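Local coordinates for MaoC family protein (Mycobacterium tuberculosis H37Rv, PDB 3KHP) that probably hydrates enoyl thioesters or dehydrates (3R)-hydroxyacyl thioesters, as MaoC-like hydratases do, at residues V265-R277 against G281-G291. Numbering follows the deposited sequence. Where two conformers were deposited one is given.
Sequences VFPGETLSTVIWR and GRAVFRTEVAG
Thr273 and Thr287 face each other as a non-hydrogen-bonded pair of an antiparallel beta hairpin. Their hydroxyls meet directly: Thr287 OG1 donates to Thr273 OG1 at 3.1 Å. The methyl CG2 of Thr287 packs on CB of Leu271 at 3.9 Å. On the same face, Phe285 CD1 lies 3.9 Å from Thr273 CG2. Phe285 CG sits between the backbone N and the carbonyl carbon (chi1 75°), which leads the ring away from strand 271-277. Phe285 CB stays 3.1 Å from Val274 O and lies beside Ile275 CG1. This side is tightly packed and buried. Six backbone hydrogen bonds join the strands, two at each of the pairs Ser272-Glu288, Val274-Arg286 and Trp276-Val284. On the other face Val274, Trp276 and Val284 remain packed. Trp276 CB touches Val284 CG2 at 3.8 Å, and Val284 O lies at the indole edge, in its plane. The looser side is confined to Arg286 and Glu288, partly open to solvent. Arg286 bends at chi3 (-101°) and brings NH2 within 4.0 Å of Trp276 CH2. At the far end, Val289 CG1 rests on Glu269 OE2. Glu269 OE1 accepts a hydrogen bond from Phe266 N, and OE2 forms a salt bridge with Arg298. Phe181 packs edge-to-face on Trp276. The hairpin lies between strands 188-192 and 298-308, its Ile275, Phe285 and Thr287 face against helix 231-245, as in the hot-dog fold of the MaoC family.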
ATOM      1  N   VAL A 265       7.666 -15.240  -8.755  1.00 19.19           N
ATOM      2  CA  VAL A 265       7.799 -14.014  -9.525  1.00 18.13           C
ATOM      3  C   VAL A 265       8.673 -13.044  -8.768  1.00 18.03           C
ATOM      4  O   VAL A 265       8.633 -12.977  -7.517  1.00 18.07           O
ATOM      5  CB  VAL A 265       6.405 -13.375  -9.779  1.00 18.25           C
ATOM      6  CG1 VAL A 265       6.546 -11.950 -10.313  1.00 17.23           C
ATOM      7  CG2 VAL A 265       5.592 -14.243 -10.728  1.00 16.93           C
ATOM      8  N   PHE A 266       9.458 -12.250  -9.482  1.00 17.32           N
ATOM      9  CA  PHE A 266      10.176 -11.190  -8.772  1.00 18.04           C
ATOM     10  C   PHE A 266       9.523  -9.850  -9.030  1.00 17.59           C
ATOM     11  O   PHE A 266       9.073  -9.607 -10.134  1.00 18.14           O
ATOM     12  CB  PHE A 266      11.656 -11.213  -9.169  1.00 18.21           C
ATOM     13  CG  PHE A 266      12.316 -12.502  -8.831  1.00 19.13           C
ATOM     14  CD1 PHE A 266      12.898 -12.687  -7.572  1.00 21.39           C
ATOM     15  CD2 PHE A 266      12.336 -13.557  -9.741  1.00 20.59           C
ATOM     16  CE1 PHE A 266      13.518 -13.904  -7.247  1.00 21.73           C
ATOM     17  CE2 PHE A 266      12.960 -14.772  -9.409  1.00 22.09           C
ATOM     18  CZ  PHE A 266      13.543 -14.935  -8.156  1.00 20.80           C
ATOM     19  N   PRO A 267       9.436  -8.982  -8.015  1.00 17.90           N
ATOM     20  CA  PRO A 267       8.807  -7.682  -8.316  1.00 18.03           C
ATOM     21  C   PRO A 267       9.625  -6.946  -9.372  1.00 18.57           C
ATOM     22  O   PRO A 267      10.880  -6.991  -9.347  1.00 17.75           O
ATOM     23  CB  PRO A 267       8.818  -6.943  -6.991  1.00 18.70           C
ATOM     24  CG  PRO A 267       9.316  -7.931  -5.942  1.00 17.85           C
ATOM     25  CD  PRO A 267       9.926  -9.082  -6.636  1.00 17.65           C
ATOM     26  N   GLY A 268       8.913  -6.375 -10.344  1.00 18.66           N
ATOM     27  CA  GLY A 268       9.526  -5.705 -11.490  1.00 18.68           C
ATOM     28  C   GLY A 268       9.287  -6.474 -12.771  1.00 18.93           C
ATOM     29  O   GLY A 268       9.376  -5.921 -13.860  1.00 19.33           O
ATOM     30  N   GLU A 269       8.973  -7.756 -12.652  1.00 18.93           N
ATOM     31  CA  GLU A 269       8.727  -8.584 -13.845  1.00 19.04           C
ATOM     32  C   GLU A 269       7.330  -8.329 -14.381  1.00 18.20           C
ATOM     33  O   GLU A 269       6.441  -7.958 -13.644  1.00 17.36           O
ATOM     34  CB  GLU A 269       8.917 -10.073 -13.545  1.00 18.73           C
ATOM     35  CG  GLU A 269      10.331 -10.456 -13.252  1.00 19.76           C
ATOM     36  CD  GLU A 269      10.517 -11.959 -13.116  1.00 21.90           C
ATOM     37  OE1 GLU A 269       9.792 -12.596 -12.315  1.00 19.30           O
ATOM     38  OE2 GLU A 269      11.422 -12.487 -13.812  1.00 22.97           O
ATOM     39  N   THR A 270       7.168  -8.522 -15.674  1.00 17.85           N
ATOM     40  CA  THR A 270       5.912  -8.282 -16.332  1.00 18.33           C
ATOM     41  C   THR A 270       5.176  -9.562 -16.432  1.00 18.22           C
ATOM     42  O   THR A 270       5.710 -10.552 -16.901  1.00 18.37           O
ATOM     43  CB  THR A 270       6.123  -7.675 -17.730  1.00 18.37           C
ATOM     44  OG1 THR A 270       6.641  -6.346 -17.588  1.00 18.97           O
ATOM     45  CG2 THR A 270       4.821  -7.623 -18.513  1.00 19.57           C
ATOM     46  N   LEU A 271       3.930  -9.532 -15.975  1.00 19.15           N
ATOM     47  CA  LEU A 271       3.077 -10.684 -15.976  1.00 18.62           C
ATOM     48  C   LEU A 271       2.126 -10.705 -17.204  1.00 19.81           C
ATOM     49  O   LEU A 271       1.219  -9.846 -17.324  1.00 19.92           O
ATOM     50  CB  LEU A 271       2.314 -10.741 -14.656  1.00 17.49           C
ATOM     51  CG  LEU A 271       3.185 -10.932 -13.418  1.00 15.82           C
ATOM     52  CD1 LEU A 271       2.433 -10.523 -12.187  1.00 12.40           C
ATOM     53  CD2 LEU A 271       3.706 -12.353 -13.286  1.00 13.33           C
ATOM     54  N   SER A 272       2.324 -11.700 -18.088  1.00 19.85           N
ATOM     55  CA  SER A 272       1.447 -11.950 -19.259  1.00 20.75           C
ATOM     56  C   SER A 272       0.386 -12.984 -19.005  1.00 20.11           C
ATOM     57  O   SER A 272       0.696 -14.162 -18.948  1.00 20.86           O
ATOM     58  CB  SER A 272       2.229 -12.537 -20.440  1.00 21.06           C
ATOM     59  OG  SER A 272       2.988 -11.572 -21.077  1.00 24.81           O
ATOM     60  N   THR A 273      -0.866 -12.566 -18.950  1.00 19.82           N
ATOM     61  CA  THR A 273      -1.958 -13.474 -18.748  1.00 18.97           C
ATOM     62  C   THR A 273      -2.606 -13.850 -20.088  1.00 19.81           C
ATOM     63  O   THR A 273      -3.181 -13.011 -20.769  1.00 19.70           O
ATOM     64  CB  THR A 273      -2.941 -12.884 -17.812  1.00 18.13           C
ATOM     65  OG1 THR A 273      -2.260 -12.615 -16.601  1.00 15.43           O
ATOM     66  CG2 THR A 273      -4.044 -13.851 -17.524  1.00 17.09           C
ATOM     67  N   VAL A 274      -2.466 -15.119 -20.447  1.00 20.16           N
ATOM     68  CA  VAL A 274      -2.973 -15.664 -21.691  1.00 20.95           C
ATOM     69  C   VAL A 274      -4.273 -16.385 -21.443  1.00 21.25           C
ATOM     70  O   VAL A 274      -4.371 -17.230 -20.571  1.00 20.12           O
ATOM     71  CB  VAL A 274      -1.959 -16.619 -22.387  1.00 20.92           C
ATOM     72  CG1 VAL A 274      -0.926 -15.806 -23.100  1.00 21.88           C
ATOM     73  CG2 VAL A 274      -1.306 -17.598 -21.402  1.00 19.30           C
ATOM     74  N   ILE A 275      -5.277 -16.024 -22.218  1.00 22.26           N
ATOM     75  CA  ILE A 275      -6.631 -16.399 -21.921  1.00 23.35           C
ATOM     76  C   ILE A 275      -7.237 -17.108 -23.141  1.00 25.01           C
ATOM     77  O   ILE A 275      -6.899 -16.788 -24.281  1.00 25.04           O
ATOM     78  CB  ILE A 275      -7.455 -15.158 -21.576  1.00 23.10           C
ATOM     79  CG1 ILE A 275      -6.793 -14.368 -20.424  1.00 23.61           C
ATOM     80  CG2 ILE A 275      -8.890 -15.549 -21.233  1.00 22.22           C
ATOM     81  CD1 ILE A 275      -7.450 -13.011 -20.139  1.00 21.69           C
ATOM     82  N   TRP A 276      -8.125 -18.068 -22.879  1.00 26.26           N
ATOM     83  CA  TRP A 276      -8.851 -18.787 -23.914  1.00 27.33           C
ATOM     84  C   TRP A 276     -10.285 -18.822 -23.497  1.00 28.88           C
ATOM     85  O   TRP A 276     -10.589 -19.396 -22.431  1.00 28.70           O
ATOM     86  CB  TRP A 276      -8.384 -20.247 -24.019  1.00 27.42           C
ATOM     87  CG  TRP A 276      -7.041 -20.466 -24.592  1.00 25.94           C
ATOM     88  CD1 TRP A 276      -6.751 -20.813 -25.874  1.00 26.73           C
ATOM     89  CD2 TRP A 276      -5.792 -20.393 -23.908  1.00 26.29           C
ATOM     90  NE1 TRP A 276      -5.391 -20.947 -26.038  1.00 25.82           N
ATOM     91  CE2 TRP A 276      -4.782 -20.691 -24.842  1.00 25.62           C
ATOM     92  CE3 TRP A 276      -5.424 -20.101 -22.599  1.00 25.56           C
ATOM     93  CZ2 TRP A 276      -3.442 -20.697 -24.505  1.00 26.45           C
ATOM     94  CZ3 TRP A 276      -4.087 -20.120 -22.273  1.00 24.33           C
ATOM     95  CH2 TRP A 276      -3.118 -20.415 -23.212  1.00 24.84           C
ATOM     96  N   ARG A 277     -11.168 -18.225 -24.303  1.00 30.14           N
ATOM     97  CA  ARG A 277     -12.609 -18.356 -24.088  0.50 31.27           C
ATOM     98  C   ARG A 277     -13.034 -19.755 -24.514  1.00 31.61           C
ATOM     99  O   ARG A 277     -12.765 -20.189 -25.628  1.00 31.97           O
ATOM    100  CB  ARG A 277     -13.390 -17.297 -24.877  0.50 31.41           C
ATOM    101  CG  ARG A 277     -13.247 -15.903 -24.302  0.50 32.32           C
ATOM    102  CD  ARG A 277     -13.924 -14.870 -25.169  0.50 32.82           C
ATOM    103  NE  ARG A 277     -13.947 -13.559 -24.526  0.50 33.21           N
ATOM    104  CZ  ARG A 277     -12.997 -12.642 -24.668  0.50 34.10           C
ATOM    105  NH1 ARG A 277     -11.937 -12.880 -25.435  0.50 34.17           N
ATOM    106  NH2 ARG A 277     -13.112 -11.478 -24.045  0.50 34.38           N
ATOM    107  N   GLY A 281     -19.383 -17.820 -20.769  1.00 34.09           N
ATOM    108  CA  GLY A 281     -19.215 -17.588 -19.344  1.00 32.63           C
ATOM    109  C   GLY A 281     -18.055 -18.329 -18.689  1.00 30.85           C
ATOM    110  O   GLY A 281     -17.966 -18.338 -17.483  1.00 29.99           O
ATOM    111  N   ARG A 282     -17.175 -18.927 -19.485  1.00 29.29           N
ATOM    112  CA  ARG A 282     -16.087 -19.728 -18.964  1.00 29.58           C
ATOM    113  C   ARG A 282     -14.843 -19.486 -19.752  1.00 27.86           C
ATOM    114  O   ARG A 282     -14.888 -19.332 -20.969  1.00 27.63           O
ATOM    115  CB  ARG A 282     -16.362 -21.232 -19.074  1.00 30.31           C
ATOM    116  CG  ARG A 282     -17.601 -21.739 -18.386  1.00 33.90           C
ATOM    117  CD  ARG A 282     -17.284 -22.313 -17.041  1.00 41.13           C
ATOM    118  NE  ARG A 282     -18.455 -22.948 -16.406  1.00 46.10           N
ATOM    119  CZ  ARG A 282     -19.505 -22.289 -15.909  1.00 48.73           C
ATOM    120  NH1 ARG A 282     -19.577 -20.960 -15.964  1.00 49.57           N
ATOM    121  NH2 ARG A 282     -20.496 -22.965 -15.349  1.00 50.20           N
ATOM    122  N   ALA A 283     -13.711 -19.518 -19.070  1.00 26.11           N
ATOM    123  CA  ALA A 283     -12.456 -19.415 -19.769  1.00 24.83           C
ATOM    124  C   ALA A 283     -11.381 -20.118 -18.969  1.00 23.70           C
ATOM    125  O   ALA A 283     -11.590 -20.423 -17.797  1.00 22.76           O
ATOM    126  CB  ALA A 283     -12.093 -17.946 -19.976  1.00 24.86           C
ATOM    127  N   VAL A 284     -10.233 -20.335 -19.609  1.00 22.45           N
ATOM    128  CA  VAL A 284      -9.070 -20.856 -18.945  1.00 22.38           C
ATOM    129  C   VAL A 284      -7.914 -19.925 -19.208  1.00 22.39           C
ATOM    130  O   VAL A 284      -7.958 -19.156 -20.164  1.00 23.17           O
ATOM    131  CB  VAL A 284      -8.734 -22.317 -19.389  1.00 22.16           C
ATOM    132  CG1 VAL A 284      -9.839 -23.258 -18.950  1.00 21.79           C
ATOM    133  CG2 VAL A 284      -8.490 -22.417 -20.905  1.00 20.78           C
ATOM    134  N   PHE A 285      -6.887 -19.985 -18.367  1.00 21.37           N
ATOM    135  CA  PHE A 285      -5.742 -19.096 -18.526  1.00 21.11           C
ATOM    136  C   PHE A 285      -4.447 -19.568 -17.896  1.00 21.22           C
ATOM    137  O   PHE A 285      -4.419 -20.457 -17.063  1.00 20.73           O
ATOM    138  CB  PHE A 285      -6.076 -17.687 -17.981  1.00 20.51           C
ATOM    139  CG  PHE A 285      -6.100 -17.605 -16.474  1.00 18.51           C
ATOM    140  CD1 PHE A 285      -4.968 -17.200 -15.773  1.00 17.48           C
ATOM    141  CD2 PHE A 285      -7.229 -17.967 -15.757  1.00 15.57           C
ATOM    142  CE1 PHE A 285      -4.978 -17.120 -14.379  1.00 16.37           C
ATOM    143  CE2 PHE A 285      -7.244 -17.902 -14.379  1.00 16.18           C
ATOM    144  CZ  PHE A 285      -6.119 -17.479 -13.679  1.00 16.72           C
ATOM    145  N   ARG A 286      -3.366 -18.932 -18.315  1.00 22.23           N
ATOM    146  CA  ARG A 286      -2.110 -18.984 -17.602  1.00 23.26           C
ATOM    147  C   ARG A 286      -1.571 -17.590 -17.474  1.00 22.67           C
ATOM    148  O   ARG A 286      -1.891 -16.720 -18.279  1.00 21.45           O
ATOM    149  CB  ARG A 286      -1.072 -19.797 -18.350  1.00 23.64           C
ATOM    150  CG  ARG A 286      -1.399 -21.235 -18.479  1.00 28.46           C
ATOM    151  CD  ARG A 286      -0.174 -22.049 -18.965  1.00 33.07           C
ATOM    152  NE  ARG A 286      -0.272 -22.333 -20.380  1.00 38.19           N
ATOM    153  CZ  ARG A 286      -0.777 -23.447 -20.914  1.00 41.12           C
ATOM    154  NH1 ARG A 286      -1.235 -24.444 -20.165  1.00 41.72           N
ATOM    155  NH2 ARG A 286      -0.818 -23.556 -22.229  1.00 41.17           N
ATOM    156  N   THR A 287      -0.709 -17.408 -16.477  1.00 22.44           N
ATOM    157  CA  THR A 287       0.128 -16.220 -16.396  1.00 21.73           C
ATOM    158  C   THR A 287       1.590 -16.634 -16.490  1.00 22.08           C
ATOM    159  O   THR A 287       1.966 -17.613 -15.891  1.00 21.89           O
ATOM    160  CB  THR A 287      -0.182 -15.476 -15.127  1.00 21.15           C
ATOM    161  OG1 THR A 287      -1.593 -15.209 -15.112  1.00 19.35           O
ATOM    162  CG2 THR A 287       0.589 -14.181 -15.060  1.00 18.73           C
ATOM    163  N   GLU A 288       2.389 -15.886 -17.243  1.00 22.58           N
ATOM    164  CA  GLU A 288       3.783 -16.209 -17.500  1.00 24.24           C
ATOM    165  C   GLU A 288       4.619 -14.956 -17.460  1.00 24.36           C
ATOM    166  O   GLU A 288       4.101 -13.863 -17.607  1.00 24.81           O
ATOM    167  CB  GLU A 288       3.990 -16.795 -18.918  1.00 24.50           C
ATOM    168  CG  GLU A 288       2.890 -17.670 -19.461  1.00 28.94           C
ATOM    169  CD  GLU A 288       3.022 -18.028 -20.979  1.00 31.72           C
ATOM    170  OE1 GLU A 288       3.448 -17.190 -21.822  1.00 31.60           O
ATOM    171  OE2 GLU A 288       2.652 -19.178 -21.299  1.00 36.01           O
ATOM    172  N   VAL A 289       5.921 -15.128 -17.377  1.00 25.15           N
ATOM    173  CA  VAL A 289       6.857 -14.041 -17.534  1.00 26.68           C
ATOM    174  C   VAL A 289       7.697 -14.346 -18.754  1.00 28.87           C
ATOM    175  O   VAL A 289       8.427 -15.340 -18.754  1.00 29.88           O
ATOM    176  CB  VAL A 289       7.794 -13.927 -16.352  1.00 26.20           C
ATOM    177  CG1 VAL A 289       8.835 -12.833 -16.608  1.00 24.57           C
ATOM    178  CG2 VAL A 289       6.998 -13.707 -15.093  1.00 25.01           C
ATOM    179  N   ALA A 290       7.571 -13.519 -19.790  1.00 31.13           N
ATOM    180  CA  ALA A 290       8.309 -13.707 -21.045  1.00 33.05           C
ATOM    181  C   ALA A 290       9.789 -13.818 -20.727  1.00 34.31           C
ATOM    182  O   ALA A 290      10.302 -13.048 -19.910  1.00 35.08           O
ATOM    183  CB  ALA A 290       8.048 -12.524 -22.018  1.00 32.88           C
ATOM    184  N   GLY A 291      10.475 -14.770 -21.360  1.00 36.25           N
ATOM    185  CA  GLY A 291      11.903 -15.054 -21.045  1.00 37.28           C
ATOM    186  C   GLY A 291      12.904 -14.047 -21.614  1.00 37.63           C
ATOM    187  O   GLY A 291      12.567 -13.276 -22.519  1.00 37.84           O
TER